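Local coordinates for protein erythromycin C-12 hydroxylase (Saccharopolyspora erythraea, PDB 2JJN) that hydroxylates the macrolactone ring of erythromycin D at C-12, using heme, NADPH and oxygen, to make erythromycin C, at residues D171-D176 and F389-L394. The protein carries 2 engineered substitutions. Residues are numbered along the deposited sequence; the frame is centred on the assembly and turned at random.
Sequences DIQMDD and FEQIVL
Gln391 joins its loop, between strands 378-379 and 400-402 of this cytochrome P450 fold, to Ile172 and Met174 in the loop between helices 165-171 and 180-206. The Gln391 amide uses both ends. Its NE2 donates to Ile172 O at 2.7 Å, nearly straight (163°); Ile172 O lies in the plane of the Gln391 amide, while NE2 sits tilted 32° from the Ile172 carbonyl plane. Its OE1 accepts the N-H of Met174, with N 2.9 Å away. This two-point grip fixes the rotation of the amide; NE2 also bonds to Leu169 O, tying Gln391 to the end of the helix. Gln391 CG stands far from staggered (chi1 22°), and the chain runs extended beyond it.

Beside this polar clamp, Met174 turns toward the 389-394 loop and crosses both Gln391 and Ile392 at about a right angle, its CG against the Gln391 amide. Helix 180-206 adds Leu182 against Met174 and Ile172. The side chain of Ile392 comes to about 6 Å from that of Gln292, a substrate-binding residue.

The solvent side, with exposed Gln173 and Asp175, is looser. On the packed apolar side, in the modelled conformer, Met174 SD touches Ile392 CG1 at 3.5 Å and Ile392 CD1 at 3.7 Å.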
loop_
_atom_site.group_PDB
_atom_site.type_symbol
_atom_site.label_atom_id
_atom_site.label_comp_id
_atom_site.label_asym_id
_atom_site.label_seq_id
_atom_site.Cartn_x
_atom_site.Cartn_y
_atom_site.Cartn_z
ATOM N N ASP A 171 -2.758 -15.679 -6.816
ATOM C CA ASP A 171 -2.495 -16.680 -7.866
ATOM C C ASP A 171 -1.078 -16.693 -8.438
ATOM O O ASP A 171 -0.579 -17.761 -8.859
ATOM C CB ASP A 171 -3.516 -16.529 -8.989
ATOM C CG ASP A 171 -4.865 -17.062 -8.589
ATOM O OD1 ASP A 171 -5.873 -16.370 -8.818
ATOM O OD2 ASP A 171 -4.900 -18.177 -8.015
ATOM N N ILE A 172 -0.429 -15.533 -8.463
ATOM C CA ILE A 172 0.940 -15.472 -8.945
ATOM C C ILE A 172 1.879 -15.710 -7.778
ATOM O O ILE A 172 1.982 -14.882 -6.893
ATOM C CB ILE A 172 1.278 -14.115 -9.637
ATOM C CG1 ILE A 172 0.286 -13.815 -10.776
ATOM C CG2 ILE A 172 2.726 -14.137 -10.149
ATOM C CD1 ILE A 172 0.445 -12.463 -11.431
ATOM N N GLN A 173 2.576 -16.827 -7.821
ATOM C CA GLN A 173 3.527 -17.229 -6.790
ATOM C C GLN A 173 4.737 -16.308 -6.764
ATOM O O GLN A 173 5.419 -16.140 -7.771
ATOM C CB GLN A 173 3.948 -18.682 -7.080
ATOM C CG GLN A 173 4.610 -19.408 -5.872
ATOM C CD GLN A 173 3.709 -19.616 -4.627
ATOM O OE1 GLN A 173 2.535 -19.217 -4.582
ATOM N NE2 GLN A 173 4.285 -20.246 -3.601
ATOM N N MET A 174 5.037 -15.702 -5.620
ATOM C CA MET A 174 6.103 -14.716 -5.606
ATOM C C MET A 174 7.269 -14.990 -4.648
ATOM O O MET A 174 7.916 -14.040 -4.172
ATOM C CB MET A 174 5.529 -13.300 -5.453
ATOM C CG MET A 174 4.305 -13.029 -6.337
ATOM S SD MET A 174 3.657 -11.364 -6.200
ATOM C CE MET A 174 2.148 -11.446 -7.153
ATOM N N ASP A 175 7.563 -16.279 -4.434
ATOM C CA ASP A 175 8.640 -16.753 -3.520
ATOM C C ASP A 175 10.027 -16.152 -3.777
ATOM O O ASP A 175 10.756 -15.758 -2.827
ATOM C CB ASP A 175 8.813 -18.278 -3.660
ATOM C CG ASP A 175 7.499 -19.022 -3.848
ATOM O OD1 ASP A 175 6.487 -18.621 -3.237
ATOM O OD2 ASP A 175 7.488 -20.021 -4.609
ATOM N N ASP A 176 10.408 -16.173 -5.051
ATOM C CA ASP A 176 11.700 -15.690 -5.542
ATOM C C ASP A 176 11.502 -14.528 -6.477
ATOM O O ASP A 176 11.186 -14.725 -7.657
ATOM C CB ASP A 176 12.505 -16.793 -6.256
ATOM C CG ASP A 176 13.839 -16.299 -6.804
ATOM O OD1 ASP A 176 14.216 -15.132 -6.608
ATOM O OD2 ASP A 176 14.541 -17.096 -7.438
ATOM N N PHE A 389 -4.066 -12.822 2.968
ATOM C CA PHE A 389 -3.076 -12.876 1.890
ATOM C C PHE A 389 -1.844 -13.638 2.404
ATOM O O PHE A 389 -1.418 -13.493 3.571
ATOM C CB PHE A 389 -2.683 -11.467 1.442
ATOM C CG PHE A 389 -3.766 -10.759 0.695
ATOM C CD1 PHE A 389 -4.034 -11.065 -0.632
ATOM C CD2 PHE A 389 -4.566 -9.814 1.313
ATOM C CE1 PHE A 389 -5.042 -10.421 -1.307
ATOM C CE2 PHE A 389 -5.599 -9.149 0.624
ATOM C CZ PHE A 389 -5.852 -9.504 -0.706
ATOM N N GLU A 390 -1.284 -14.498 1.565
ATOM C CA GLU A 390 -0.117 -15.243 1.982
ATOM C C GLU A 390 1.173 -14.572 1.547
ATOM O O GLU A 390 2.253 -14.898 2.043
ATOM C CB GLU A 390 -0.137 -16.638 1.368
ATOM C CG GLU A 390 -1.479 -17.336 1.493
ATOM C CD GLU A 390 -1.362 -18.803 1.841
ATOM O OE1 GLU A 390 -0.403 -19.469 1.382
ATOM O OE2 GLU A 390 -2.240 -19.286 2.582
ATOM N N GLN A 391 1.065 -13.641 0.613
ATOM C CA GLN A 391 2.248 -12.931 0.148
ATOM C C GLN A 391 2.001 -11.464 -0.096
ATOM O O GLN A 391 0.850 -11.009 -0.307
ATOM C CB GLN A 391 2.837 -13.603 -1.098
ATOM C CG GLN A 391 1.838 -14.448 -1.840
ATOM C CD GLN A 391 2.330 -14.907 -3.196
ATOM O OE1 GLN A 391 3.354 -15.603 -3.315
ATOM N NE2 GLN A 391 1.603 -14.507 -4.234
ATOM N N ILE A 392 3.120 -10.741 -0.088
ATOM C CA ILE A 392 3.195 -9.355 -0.534
ATOM C C ILE A 392 2.576 -8.359 0.460
ATOM O O ILE A 392 3.308 -7.501 0.992
ATOM C CB ILE A 392 2.617 -9.148 -1.953
ATOM C CG1 ILE A 392 3.336 -10.078 -2.957
ATOM C CG2 ILE A 392 2.698 -7.668 -2.362
ATOM C CD1 ILE A 392 4.827 -10.059 -2.908
ATOM N N VAL A 393 1.269 -8.477 0.699
ATOM C CA VAL A 393 0.566 -7.558 1.599
ATOM C C VAL A 393 0.231 -8.231 2.913
ATOM O O VAL A 393 0.178 -9.478 3.024
ATOM C CB VAL A 393 -0.695 -6.950 0.951
ATOM C CG1 VAL A 393 -0.363 -6.185 -0.320
ATOM C CG2 VAL A 393 -1.739 -8.035 0.665
ATOM N N LEU A 394 0.053 -7.402 3.941
ATOM C CA LEU A 394 -0.359 -7.888 5.246
ATOM C C LEU A 394 -1.835 -7.557 5.469
ATOM O O LEU A 394 -2.178 -6.435 5.779
ATOM C CB LEU A 394 0.528 -7.242 6.345
ATOM C CG LEU A 394 0.257 -7.750 7.744
ATOM C CD1 LEU A 394 0.915 -9.137 7.938
ATOM C CD2 LEU A 394 0.802 -6.799 8.819
#